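Local structure of FMN reductase [NAD(P)H] (Bacillus subtilis, 1ZCH) at residues Ile236-Met239 and Leu240-Gly244. The protein catalyses flavin reduction with NADH or NADPH as electron donor, and also reduces nitroaromatic compounds, quinones, chromates and azo dyes. Sequence-based numbering, arbitrary orientation. Where two conformers were deposited one is given.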
ATOM      1  N   ILE A 236      -1.065  16.279  -9.937  1.00 12.20           N
ATOM      2  CA  ILE A 236      -0.875  15.685  -8.617  1.00 12.57           C
ATOM      3  C   ILE A 236      -0.178  16.588  -7.605  1.00 13.68           C
ATOM      4  O   ILE A 236      -0.648  16.728  -6.474  1.00 14.21           O
ATOM      5  CB  ILE A 236      -0.113  14.340  -8.705  1.00 11.67           C
ATOM      6  CG1 ILE A 236      -0.944  13.329  -9.499  1.00  9.36           C
ATOM      7  CG2 ILE A 236       0.161  13.794  -7.299  1.00 11.72           C
ATOM      8  CD1 ILE A 236      -2.337  13.086  -8.924  1.00 11.54           C
ATOM      9  N   ARG A 237       0.940  17.196  -7.992  1.00 13.22           N
ATOM     10  CA  ARG A 237       1.645  18.071  -7.066  1.00 15.60           C
ATOM     11  C   ARG A 237       0.712  19.185  -6.600  1.00 16.12           C
ATOM     12  O   ARG A 237       0.693  19.543  -5.421  1.00 15.91           O
ATOM     13  CB  ARG A 237       2.882  18.687  -7.725  1.00 14.92           C
ATOM     14  CG  ARG A 237       3.597  19.667  -6.809  1.00 17.82           C
ATOM     15  CD  ARG A 237       4.797  20.306  -7.471  1.00 20.80           C
ATOM     16  NE  ARG A 237       5.495  21.197  -6.547  1.00 23.54           N
ATOM     17  CZ  ARG A 237       6.637  21.816  -6.822  1.00 25.92           C
ATOM     18  NH1 ARG A 237       7.218  21.644  -8.003  1.00 25.76           N
ATOM     19  NH2 ARG A 237       7.206  22.597  -5.913  1.00 26.95           N
ATOM     20  N   GLU A 238      -0.056  19.733  -7.535  1.00 16.56           N
ATOM     21  CA  GLU A 238      -0.999  20.799  -7.219  1.00 20.08           C
ATOM     22  C   GLU A 238      -2.021  20.338  -6.178  1.00 18.84           C
ATOM     23  O   GLU A 238      -2.296  21.056  -5.218  1.00 18.98           O
ATOM     24  CB  GLU A 238      -1.717  21.259  -8.489  1.00 24.13           C
ATOM     25  CG  GLU A 238      -2.786  22.313  -8.248  1.00 31.02           C
ATOM     26  CD  GLU A 238      -3.311  22.909  -9.540  1.00 36.83           C
ATOM     27  OE1 GLU A 238      -3.738  22.136 -10.425  1.00 39.48           O
ATOM     28  OE2 GLU A 238      -3.298  24.152  -9.668  1.00 40.22           O
ATOM     29  N   MET A 239      -2.581  19.145  -6.376  1.00 18.38           N
ATOM     30  CA  MET A 239      -3.561  18.582  -5.441  1.00 18.10           C
ATOM     31  C   MET A 239      -2.948  18.486  -4.053  1.00 16.21           C
ATOM     32  O   MET A 239      -3.531  18.934  -3.064  1.00 16.43           O
ATOM     33  CB  MET A 239      -3.992  17.170  -5.871  1.00 20.19           C
ATOM     34  CG  MET A 239      -4.697  16.380  -4.748  1.00 21.41           C
ATOM     35  SD  MET A 239      -4.917  14.596  -5.049  1.00 25.52           S
ATOM     36  CE  MET A 239      -3.329  13.966  -4.523  1.00 21.78           C
ATOM     37  N   LEU A 240      -1.768  17.879  -3.993  1.00 15.63           N
ATOM     38  CA  LEU A 240      -1.059  17.696  -2.735  1.00 15.88           C
ATOM     39  C   LEU A 240      -0.813  19.014  -2.008  1.00 17.46           C
ATOM     40  O   LEU A 240      -1.064  19.121  -0.807  1.00 16.85           O
ATOM     41  CB  LEU A 240       0.267  16.973  -2.988  1.00 14.79           C
ATOM     42  CG  LEU A 240       0.109  15.525  -3.470  1.00 14.74           C
ATOM     43  CD1 LEU A 240       1.457  14.957  -3.911  1.00 13.94           C
ATOM     44  CD2 LEU A 240      -0.489  14.685  -2.342  1.00 13.70           C
ATOM     45  N   GLU A 241      -0.330  20.021  -2.732  1.00 17.25           N
ATOM     46  CA  GLU A 241      -0.060  21.316  -2.121  1.00 18.38           C
ATOM     47  C   GLU A 241      -1.340  21.964  -1.608  1.00 18.43           C
ATOM     48  O   GLU A 241      -1.357  22.559  -0.528  1.00 17.62           O
ATOM     49  CB  GLU A 241       0.625  22.247  -3.124  1.00 20.86           C
ATOM     50  CG  GLU A 241       1.925  21.699  -3.673  1.00 26.88           C
ATOM     51  CD  GLU A 241       2.680  22.710  -4.519  1.00 30.32           C
ATOM     52  OE1 GLU A 241       2.080  23.278  -5.458  1.00 31.00           O
ATOM     53  OE2 GLU A 241       3.878  22.931  -4.242  1.00 31.95           O
ATOM     54  N   LYS A 242      -2.411  21.842  -2.385  1.00 17.91           N
ATOM     55  CA  LYS A 242      -3.695  22.415  -2.012  1.00 18.30           C
ATOM     56  C   LYS A 242      -4.216  21.756  -0.740  1.00 18.42           C
ATOM     57  O   LYS A 242      -4.981  22.359   0.014  1.00 17.21           O
ATOM     58  CB  LYS A 242      -4.690  22.216  -3.156  0.50 19.68           C
ATOM     59  CG  LYS A 242      -6.001  22.961  -3.000  0.50 22.24           C
ATOM     60  CD  LYS A 242      -6.846  22.823  -4.259  0.50 23.45           C
ATOM     61  CE  LYS A 242      -6.124  23.382  -5.483  0.50 25.12           C
ATOM     62  NZ  LYS A 242      -6.878  23.140  -6.747  0.50 26.49           N
ATOM     63  N   GLN A 243      -3.793  20.517  -0.504  1.00 16.13           N
ATOM     64  CA  GLN A 243      -4.214  19.785   0.682  1.00 16.67           C
ATOM     65  C   GLN A 243      -3.227  19.900   1.842  1.00 16.99           C
ATOM     66  O   GLN A 243      -3.286  19.124   2.796  1.00 16.32           O
ATOM     67  CB  GLN A 243      -4.448  18.313   0.341  1.00 14.90           C
ATOM     68  CG  GLN A 243      -5.678  18.076  -0.523  1.00 14.61           C
ATOM     69  CD  GLN A 243      -6.925  18.747   0.035  1.00 16.97           C
ATOM     70  OE1 GLN A 243      -7.306  19.837  -0.398  1.00 16.57           O
ATOM     71  NE2 GLN A 243      -7.561  18.101   1.009  1.00 13.37           N
ATOM     72  N   GLY A 244      -2.314  20.862   1.755  1.00 18.54           N
ATOM     73  CA  GLY A 244      -1.363  21.072   2.835  1.00 19.52           C
ATOM     74  C   GLY A 244      -0.051  20.320   2.789  1.00 22.08           C
ATOM     75  O   GLY A 244       0.745  20.417   3.720  1.00 23.67           O
TER
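R237 and E241, one turn apart on the short helix 236-242, form a salt bridge in which NE of R237 lies 3.3 Å from OE2 of E241. The bond is weak and bent, 145° at the hydrogen; OE2 sits at the guanidinium edge, near its plane, while the carboxylate plane is turned 61° from it. With CG anti to the backbone N (chi1 177°) and an extended chain up to NE, R237 reaches E241 from the preceding turn. A leucine in its place would probably leave the E241 carboxylate without this counter-charge.

Main-chain bonds hold the helix together: L240 N donates almost straight to I236 O at 3.0 Å, E241 N to R237 O and K242 N to E238 O. The weaker Q243 N to M239 O bond comes where the helix ends in a Schellman motif, with G244, at positive phi, as the C' residue, its N bonded to E241 O and F245 N to L240 O.

On the buried side, L240 spreads its two methyls between neighbours: CD1 meets I236 CG2 at 3.8 Å, and CD2 meets M239 CE at 3.7 Å. F156 of strand 155-164 packs on M239 and L240, whereas L104 of the second subunit touches L240. The helix thus joins the sheet by apolar packing and the second subunit by packing and by a bond from R237 N to E248 OE2 of that subunit; its charged pair probably adds a modest electrostatic tie.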